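PDB 3ON7: oxidoreductase, iron/ascorbate family from Shewanella oneidensis, which probably acts as an iron(II)- and 2-oxoglutarate-dependent oxygenase of the kind that forms ethylene from 2-oxoglutarate and oxidises L-arginine. Local coordinates for residues B[31-36]-B[208-213]. Residues are numbered along the deposited sequence; the frame is centred on the assembly and turned at random.
Sequences SNHPID and GNIIIN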
loop_
_atom_site.group_PDB
_atom_site.type_symbol
_atom_site.label_atom_id
_atom_site.label_comp_id
_atom_site.label_asym_id
_atom_site.label_seq_id
_atom_site.Cartn_x
_atom_site.Cartn_y
_atom_site.Cartn_z
ATOM N N SER B 31 13.786 32.177 -18.347
ATOM C CA SER B 31 13.433 32.324 -19.770
ATOM C C SER B 31 14.583 31.884 -20.678
ATOM O O SER B 31 15.726 31.727 -20.221
ATOM C CB SER B 31 13.033 33.757 -20.092
ATOM O OG SER B 31 14.160 34.531 -20.420
ATOM N N ASN B 32 14.264 31.665 -21.954
ATOM C CA ASN B 32 15.257 31.290 -22.960
ATOM C C ASN B 32 16.136 30.125 -22.524
ATOM O O ASN B 32 17.352 30.186 -22.647
ATOM C CB ASN B 32 16.126 32.498 -23.279
ATOM C CG ASN B 32 15.329 33.618 -23.888
ATOM O OD1 ASN B 32 14.849 34.499 -23.187
ATOM N ND2 ASN B 32 15.150 33.566 -25.199
ATOM N N HIS B 33 15.508 29.093 -21.976
ATOM C CA HIS B 33 16.202 27.879 -21.529
ATOM C C HIS B 33 16.508 26.973 -22.722
ATOM O O HIS B 33 16.007 27.213 -23.825
ATOM C CB HIS B 33 15.352 27.127 -20.480
ATOM C CG HIS B 33 13.961 26.834 -20.934
ATOM N ND1 HIS B 33 13.642 25.728 -21.692
ATOM C CD2 HIS B 33 12.806 27.527 -20.772
ATOM C CE1 HIS B 33 12.349 25.752 -21.976
ATOM N NE2 HIS B 33 11.819 26.832 -21.430
ATOM N N PRO B 34 17.328 25.929 -22.512
ATOM C CA PRO B 34 17.752 25.078 -23.618
ATOM C C PRO B 34 16.775 24.033 -24.120
ATOM O O PRO B 34 17.120 23.299 -25.029
ATOM C CB PRO B 34 18.991 24.342 -23.059
ATOM C CG PRO B 34 19.253 24.904 -21.743
ATOM C CD PRO B 34 18.016 25.565 -21.267
ATOM N N ILE B 35 15.590 23.924 -23.541
ATOM C CA ILE B 35 14.663 22.905 -23.992
ATOM C C ILE B 35 13.870 23.411 -25.196
ATOM O O ILE B 35 13.138 24.413 -25.124
ATOM C CB ILE B 35 13.746 22.430 -22.882
ATOM C CG1 ILE B 35 14.561 21.741 -21.773
ATOM C CG2 ILE B 35 12.744 21.460 -23.428
ATOM C CD1 ILE B 35 13.710 21.020 -20.745
ATOM N N ASP B 36 14.045 22.695 -26.301
ATOM C CA ASP B 36 13.430 23.035 -27.592
ATOM C C ASP B 36 11.952 23.370 -27.426
ATOM O O ASP B 36 11.144 22.516 -27.042
ATOM C CB ASP B 36 13.608 21.876 -28.576
ATOM C CG ASP B 36 13.030 22.169 -29.958
ATOM O OD1 ASP B 36 12.857 23.371 -30.324
ATOM O OD2 ASP B 36 12.757 21.169 -30.676
ATOM N N GLY B 208 7.640 29.885 -23.076
ATOM C CA GLY B 208 9.093 29.848 -22.989
ATOM C C GLY B 208 9.674 30.027 -21.588
ATOM O O GLY B 208 10.893 29.918 -21.409
ATOM N N ASN B 209 8.842 30.336 -20.593
ATOM C CA ASN B 209 9.340 30.358 -19.211
ATOM C C ASN B 209 9.315 28.967 -18.632
ATOM O O ASN B 209 8.494 28.125 -19.010
ATOM C CB ASN B 209 8.566 31.324 -18.293
ATOM C CG ASN B 209 8.974 32.761 -18.505
ATOM O OD1 ASN B 209 9.801 33.051 -19.374
ATOM N ND2 ASN B 209 8.411 33.674 -17.708
ATOM N N ILE B 210 10.227 28.733 -17.703
ATOM C CA ILE B 210 10.223 27.491 -16.975
ATOM C C ILE B 210 10.385 27.847 -15.493
ATOM O O ILE B 210 11.235 28.658 -15.131
ATOM C CB ILE B 210 11.288 26.547 -17.551
ATOM C CG1 ILE B 210 10.938 25.093 -17.290
ATOM C CG2 ILE B 210 12.654 26.876 -17.013
ATOM C CD1 ILE B 210 11.693 24.160 -18.189
ATOM N N ILE B 211 9.504 27.282 -14.668
ATOM C CA ILE B 211 9.396 27.626 -13.242
ATOM C C ILE B 211 9.971 26.489 -12.445
ATOM O O ILE B 211 9.645 25.326 -12.695
ATOM C CB ILE B 211 7.919 27.838 -12.806
ATOM C CG1 ILE B 211 7.161 28.616 -13.869
ATOM C CG2 ILE B 211 7.816 28.556 -11.419
ATOM C CD1 ILE B 211 7.887 29.833 -14.400
ATOM N N ILE B 212 10.859 26.810 -11.518
ATOM C CA ILE B 212 11.532 25.803 -10.726
ATOM C C ILE B 212 11.356 26.122 -9.263
ATOM O O ILE B 212 11.564 27.263 -8.844
ATOM C CB ILE B 212 13.025 25.746 -11.063
ATOM C CG1 ILE B 212 13.215 25.355 -12.540
ATOM C CG2 ILE B 212 13.760 24.750 -10.163
ATOM C CD1 ILE B 212 13.528 26.513 -13.419
ATOM N N ASN B 213 10.983 25.113 -8.473
ATOM C CA ASN B 213 10.802 25.323 -7.052
ATOM C C ASN B 213 11.440 24.238 -6.176
ATOM O O ASN B 213 11.561 23.080 -6.575
ATOM C CB ASN B 213 9.327 25.554 -6.735
ATOM C CG ASN B 213 8.485 24.290 -6.823
ATOM O OD1 ASN B 213 8.069 23.854 -7.909
ATOM N ND2 ASN B 213 8.186 23.715 -5.665
HETATM O O HOH W 1 11.949 32.445 -23.455
HETATM O O HOH W 2 12.630 29.577 -23.407
HETATM O O HOH W 3 9.074 26.852 -21.675
#
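At one end of the antiparallel strand pair 27-31 and 210-214, in the main sheet of the double-stranded beta-helix (jelly-roll) fold expected of 2-oxoglutarate oxygenases, His33 lies against Ile210 and Gly208 where the two strands part. The Ile210 side chain crosses the imidazole at about a right angle and sets CD1 over the centre of one face, a CH-pi contact with CD1 4.2 Å from the ring centroid of His33. Ile210 CB and CG2 lie on the same side of the ring, above its CD2 rim, with CB 3.7 Å from His33 CD2. The carbonyl of Gly208 comes to the ring edge, its O 3.1 Å from His33 CD2. A chi1 of 53° brings His33 CG to the Ile210 side. Within 31-36, His33 ND1 accepts a hydrogen bond from Ile35 N at 3.2 Å, the donor tilted 18° out of the ring plane.

No direct hydrogen bond joins the segments; water does so instead. One water, in the ring plane, links His33 NE2 to Asn209 O and, with the Ile35 N bond, would restrain the ring's rotation. Another, above the face opposite Ile210, donates to Gly208 O at 2.7 Å and weakly accepts from His33 N. An alanine at His33 would probably leave a gap against Ile210, Ile35 N without its acceptor, and the water on Asn209 O without its ring partner. Nearer the strand, Asn209 OD1 approaches Ser31 CB at 3.4 Å, and Asn209 ND2 donates a hydrogen bond to Pro204 O.

Backbone hydrogen bonds tie Ile210 to Leu30 and Ser31 to Ile7 and Tyr9. Leu116 of helix 103-126 packs on Ile210 and Pro34, and segment 31-36 leads into helix 37-51, with Asp36 at its N-cap.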